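Local coordinates for protein flavin-dependent monooxygenase, oxygenase subunit HsaA (Rhodococcus sp., PDB 2RFQ) that hydroxylates the phenolic ring of the secosteroid 3-HSA next to its existing hydroxyl, using FMNH2 and O2, in bacterial cholesterol breakdown, at residues T82-V85 with S86-G90; T235-P238 with T239-S242. All coordinates share one frame; numbering follows the deposited sequence. Where two conformers were deposited one is given.

Contact 1: T82-V85 with S86-G90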
loop_
_atom_site.group_PDB
_atom_site.type_symbol
_atom_site.label_atom_id
_atom_site.label_comp_id
_atom_site.label_asym_id
_atom_site.label_seq_id
_atom_site.Cartn_x
_atom_site.Cartn_y
_atom_site.Cartn_z
ATOM N N THR A 82 5.131 6.804 28.920
ATOM C CA THR A 82 5.966 7.822 29.560
ATOM C C THR A 82 6.364 8.891 28.542
ATOM O O THR A 82 6.319 10.089 28.845
ATOM C CB THR A 82 7.201 7.191 30.224
ATOM O OG1 THR A 82 6.753 6.220 31.184
ATOM C CG2 THR A 82 7.990 8.254 30.993
ATOM N N GLY A 83 6.689 8.460 27.323
ATOM C CA GLY A 83 7.055 9.404 26.255
ATOM C C GLY A 83 5.904 10.326 25.884
ATOM O O GLY A 83 6.097 11.539 25.698
ATOM N N TRP A 84 4.707 9.746 25.803
ATOM C CA TRP A 84 3.502 10.514 25.490
ATOM C C TRP A 84 3.235 11.577 26.545
ATOM O O TRP A 84 3.038 12.761 26.218
ATOM C CB TRP A 84 2.321 9.564 25.411
ATOM C CG TRP A 84 1.002 10.172 24.989
ATOM C CD1 TRP A 84 -0.005 10.587 25.812
ATOM C CD2 TRP A 84 0.543 10.406 23.635
ATOM N NE1 TRP A 84 -1.075 11.045 25.054
ATOM C CE2 TRP A 84 -0.757 10.938 23.722
ATOM C CE3 TRP A 84 1.110 10.194 22.361
ATOM C CZ2 TRP A 84 -1.501 11.289 22.573
ATOM C CZ3 TRP A 84 0.386 10.533 21.224
ATOM C CH2 TRP A 84 -0.910 11.073 21.339
ATOM N N VAL A 85 3.226 11.154 27.798
ATOM C CA VAL A 85 3.002 12.101 28.912
ATOM C C VAL A 85 4.100 13.165 28.963
ATOM O O VAL A 85 3.810 14.357 29.157
ATOM C CB VAL A 85 2.911 11.333 30.240
ATOM C CG1 VAL A 85 2.939 12.272 31.450
ATOM C CG2 VAL A 85 1.638 10.480 30.242
ATOM N N SER A 86 5.348 12.743 28.775
ATOM C CA SER A 86 6.482 13.663 28.862
ATOM C C SER A 86 6.344 14.759 27.809
ATOM O O SER A 86 6.535 15.943 28.080
ATOM C CB SER A 86 7.807 12.909 28.672
ATOM O OG SER A 86 8.066 12.068 29.810
ATOM N N SER A 87 5.983 14.356 26.605
ATOM C CA SER A 87 5.857 15.320 25.521
ATOM C C SER A 87 4.788 16.369 25.809
ATOM O O SER A 87 5.036 17.579 25.704
ATOM C CB SER A 87 5.499 14.587 24.246
ATOM O OG SER A 87 5.606 15.474 23.132
ATOM N N ILE A 88 3.597 15.905 26.206
ATOM C CA ILE A 88 2.464 16.820 26.383
ATOM C C ILE A 88 2.677 17.722 27.609
ATOM O O ILE A 88 2.534 18.964 27.522
ATOM C CB ILE A 88 1.133 16.049 26.402
ATOM C CG1 ILE A 88 0.940 15.380 25.038
ATOM C CG2 ILE A 88 -0.023 17.007 26.595
ATOM C CD1 ILE A 88 0.200 14.020 25.046
ATOM N N ILE A 89 3.049 17.129 28.735
ATOM C CA ILE A 89 3.298 17.942 29.928
ATOM C C ILE A 89 4.470 18.910 29.685
ATOM O O ILE A 89 4.420 20.060 30.102
ATOM C CB ILE A 89 3.497 17.077 31.202
ATOM C CG1 ILE A 89 2.235 16.232 31.468
ATOM C CG2 ILE A 89 3.803 17.956 32.401
ATOM C CD1 ILE A 89 2.119 15.684 32.877
ATOM N N GLY A 90 5.495 18.449 28.974
ATOM C CA GLY A 90 6.638 19.303 28.681
ATOM C C GLY A 90 6.236 20.504 27.831
ATOM O O GLY A 90 6.720 21.614 28.043
#
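On helix 80-96, within the N-terminal acyl-CoA dehydrogenase-like helical domain and at the probable flavin site, W84 and I88 meet one turn apart. The terminal methyl CD1 of I88 lies over one face of the indole, 3.4 Å from the centroid of the five-membered ring and 19° off its normal, a CH-pi contact. It is displaced toward the rim, so that its nearest ring atom is W84 NE1, 3.2 Å from I88 CD1. With CG anti to the backbone N (chi1 -175°), the indole is set beside its own carbonyl carbon, on the side where I88 follows one turn later. W84 is inferred by similarity to bind FMN, and its NE1 makes a weak hydrogen bond to S143 OG, another residue assigned to that site. A leucine here would probably cost I88 CD1 its aromatic face and leave S143 without its indole N-H partner. This is the all-helical part of the acyl-CoA dehydrogenase fold, and here a serine hydroxyl adds a second bond to a backbone carbonyl of the helix. S86 grips T82 O twice: S86 N at 2.8 Å along the regular helical bond and S86 OG, also 2.8 Å from T82 O, from the opposite face of the carbonyl plane. The hydroxyl reaches back because OG sits beside its own backbone N (chi1 -70°); it stands well above the carbonyl plane. V85 and I89 run side by side, and both rest on M41 of helix 38-47. S87 N closes the next turn on G83 O, while S87 OG bonds to T240 O of helix 233-266.

Contact 2: T235-P238 with T239-S242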
loop_
_atom_site.group_PDB
_atom_site.type_symbol
_atom_site.label_atom_id
_atom_site.label_comp_id
_atom_site.label_asym_id
_atom_site.label_seq_id
_atom_site.Cartn_x
_atom_site.Cartn_y
_atom_site.Cartn_z
ATOM N N THR A 235 2.356 23.972 14.439
ATOM C CA THR A 235 3.495 23.058 14.416
ATOM C C THR A 235 3.848 22.465 15.798
ATOM O O THR A 235 4.060 21.265 15.936
ATOM C CB THR A 235 4.737 23.737 13.799
ATOM O OG1 THR A 235 4.459 24.035 12.426
ATOM C CG2 THR A 235 5.955 22.802 13.859
ATOM N N ILE A 236 3.934 23.320 16.806
ATOM C CA ILE A 236 4.398 22.890 18.133
ATOM C C ILE A 236 3.543 21.792 18.756
ATOM O O ILE A 236 4.081 20.783 19.273
ATOM C CB ILE A 236 4.443 24.130 19.070
ATOM C CG1 ILE A 236 5.579 25.068 18.600
ATOM C CG2 ILE A 236 4.565 23.718 20.558
ATOM C CD1 ILE A 236 7.025 24.572 18.973
ATOM N N HIS A 237 2.225 21.992 18.753
ATOM C CA HIS A 237 1.367 21.021 19.470
ATOM C C HIS A 237 1.252 19.720 18.671
ATOM O O HIS A 237 1.541 18.641 19.209
ATOM C CB HIS A 237 0.032 21.647 19.845
ATOM C CG HIS A 237 -0.944 20.684 20.443
ATOM N ND1 HIS A 237 -0.646 19.902 21.540
ATOM C CD2 HIS A 237 -2.210 20.368 20.082
ATOM C CE1 HIS A 237 -1.693 19.148 21.835
ATOM N NE2 HIS A 237 -2.651 19.408 20.962
ATOM N N PRO A 238 0.883 19.803 17.378
ATOM C CA PRO A 238 0.850 18.518 16.654
ATOM C C PRO A 238 2.194 17.751 16.624
ATOM O O PRO A 238 2.204 16.515 16.680
ATOM C CB PRO A 238 0.388 18.918 15.244
ATOM C CG PRO A 238 -0.467 20.147 15.501
ATOM C CD PRO A 238 0.371 20.903 16.540
ATOM N N THR A 239 3.317 18.460 16.553
ATOM C CA THR A 239 4.623 17.761 16.594
ATOM C C THR A 239 4.822 17.077 17.971
ATOM O O THR A 239 5.395 15.981 18.052
ATOM C CB THR A 239 5.777 18.722 16.259
ATOM O OG1 THR A 239 5.574 19.225 14.928
ATOM C CG2 THR A 239 7.158 18.002 16.315
ATOM N N THR A 240 4.301 17.704 19.033
ATOM C CA THR A 240 4.332 17.074 20.380
ATOM C C THR A 240 3.544 15.751 20.448
ATOM O O THR A 240 3.839 14.876 21.260
ATOM C CB THR A 240 3.981 18.064 21.509
ATOM O OG1 THR A 240 5.132 18.202 22.377
ATOM C CG2 THR A 240 2.833 17.573 22.361
ATOM N N ILE A 241 2.574 15.604 19.546
ATOM C CA ILE A 241 1.778 14.406 19.407
ATOM C C ILE A 241 2.446 13.371 18.496
ATOM O O ILE A 241 2.363 12.163 18.759
ATOM C CB ILE A 241 0.347 14.802 18.883
ATOM C CG1 ILE A 241 -0.336 15.732 19.887
ATOM C CG2 ILE A 241 -0.471 13.564 18.431
ATOM C CD1 ILE A 241 -0.369 15.186 21.349
ATOM N N SER A 242 3.101 13.815 17.434
ATOM C CA SER A 242 3.765 12.855 16.541
ATOM C C SER A 242 5.110 12.373 17.088
ATOM O O SER A 242 5.470 11.208 16.911
ATOM C CB SER A 242 3.975 13.441 15.125
ATOM O OG SER A 242 2.719 13.701 14.515
#
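T235 and T239 form the tight part of this helical turn in 233-266, lying side by side and pointing the same way. T235 O accepts two bonds from T239: the backbone N at 3.0 Å and, from the opposite face of the carbonyl plane, OG1 at 2.7 Å. With OG1 beside its own backbone N (chi1 -61°), the T239 hydroxyl folds back against the preceding turn, 3.8 Å from T235 CG2. T235 OG1 turns instead to E304 of helix 277-309.

The H237 side is looser, though also buried. I241 CG1 lies over one face of the H237 ring, and the two side chains slant across each other. Backbone pairing is slack here too: I241 N makes only weak bonds, to H237 O at 3.2 Å and to P238 O at 3.0 Å. S242 N bonds to P238 O at 2.9 Å. P238 has no N-H to give the turn before it, and the helix kinks there. W233 stacks on the H237 ring and Y120, an FMN-site residue by similarity, meets it edge-to-face: a proline-kinked helix beside the probable flavin pocket of an acyl-CoA dehydrogenase-like fold.

Coming from the N terminus, the chain makes contact 1 within helix 80-96, passes through the mixed beta-sheet and returns to make contact 2 in helix 233-266. Neither contact closes a long loop, since each is local to one helix; they follow in series, without nesting or crossing. Their centres are about 11 Å apart and they touch directly. The S87-T240 hydrogen bond is the polar tie between the helices, and I88 and W84 pack on T240 and I241, so the two turns join the N-terminal helical domain to the C-terminal one. W84 of contact 1 and H237 and I241 of contact 2 all adjoin residues assigned by similarity to the FMN site.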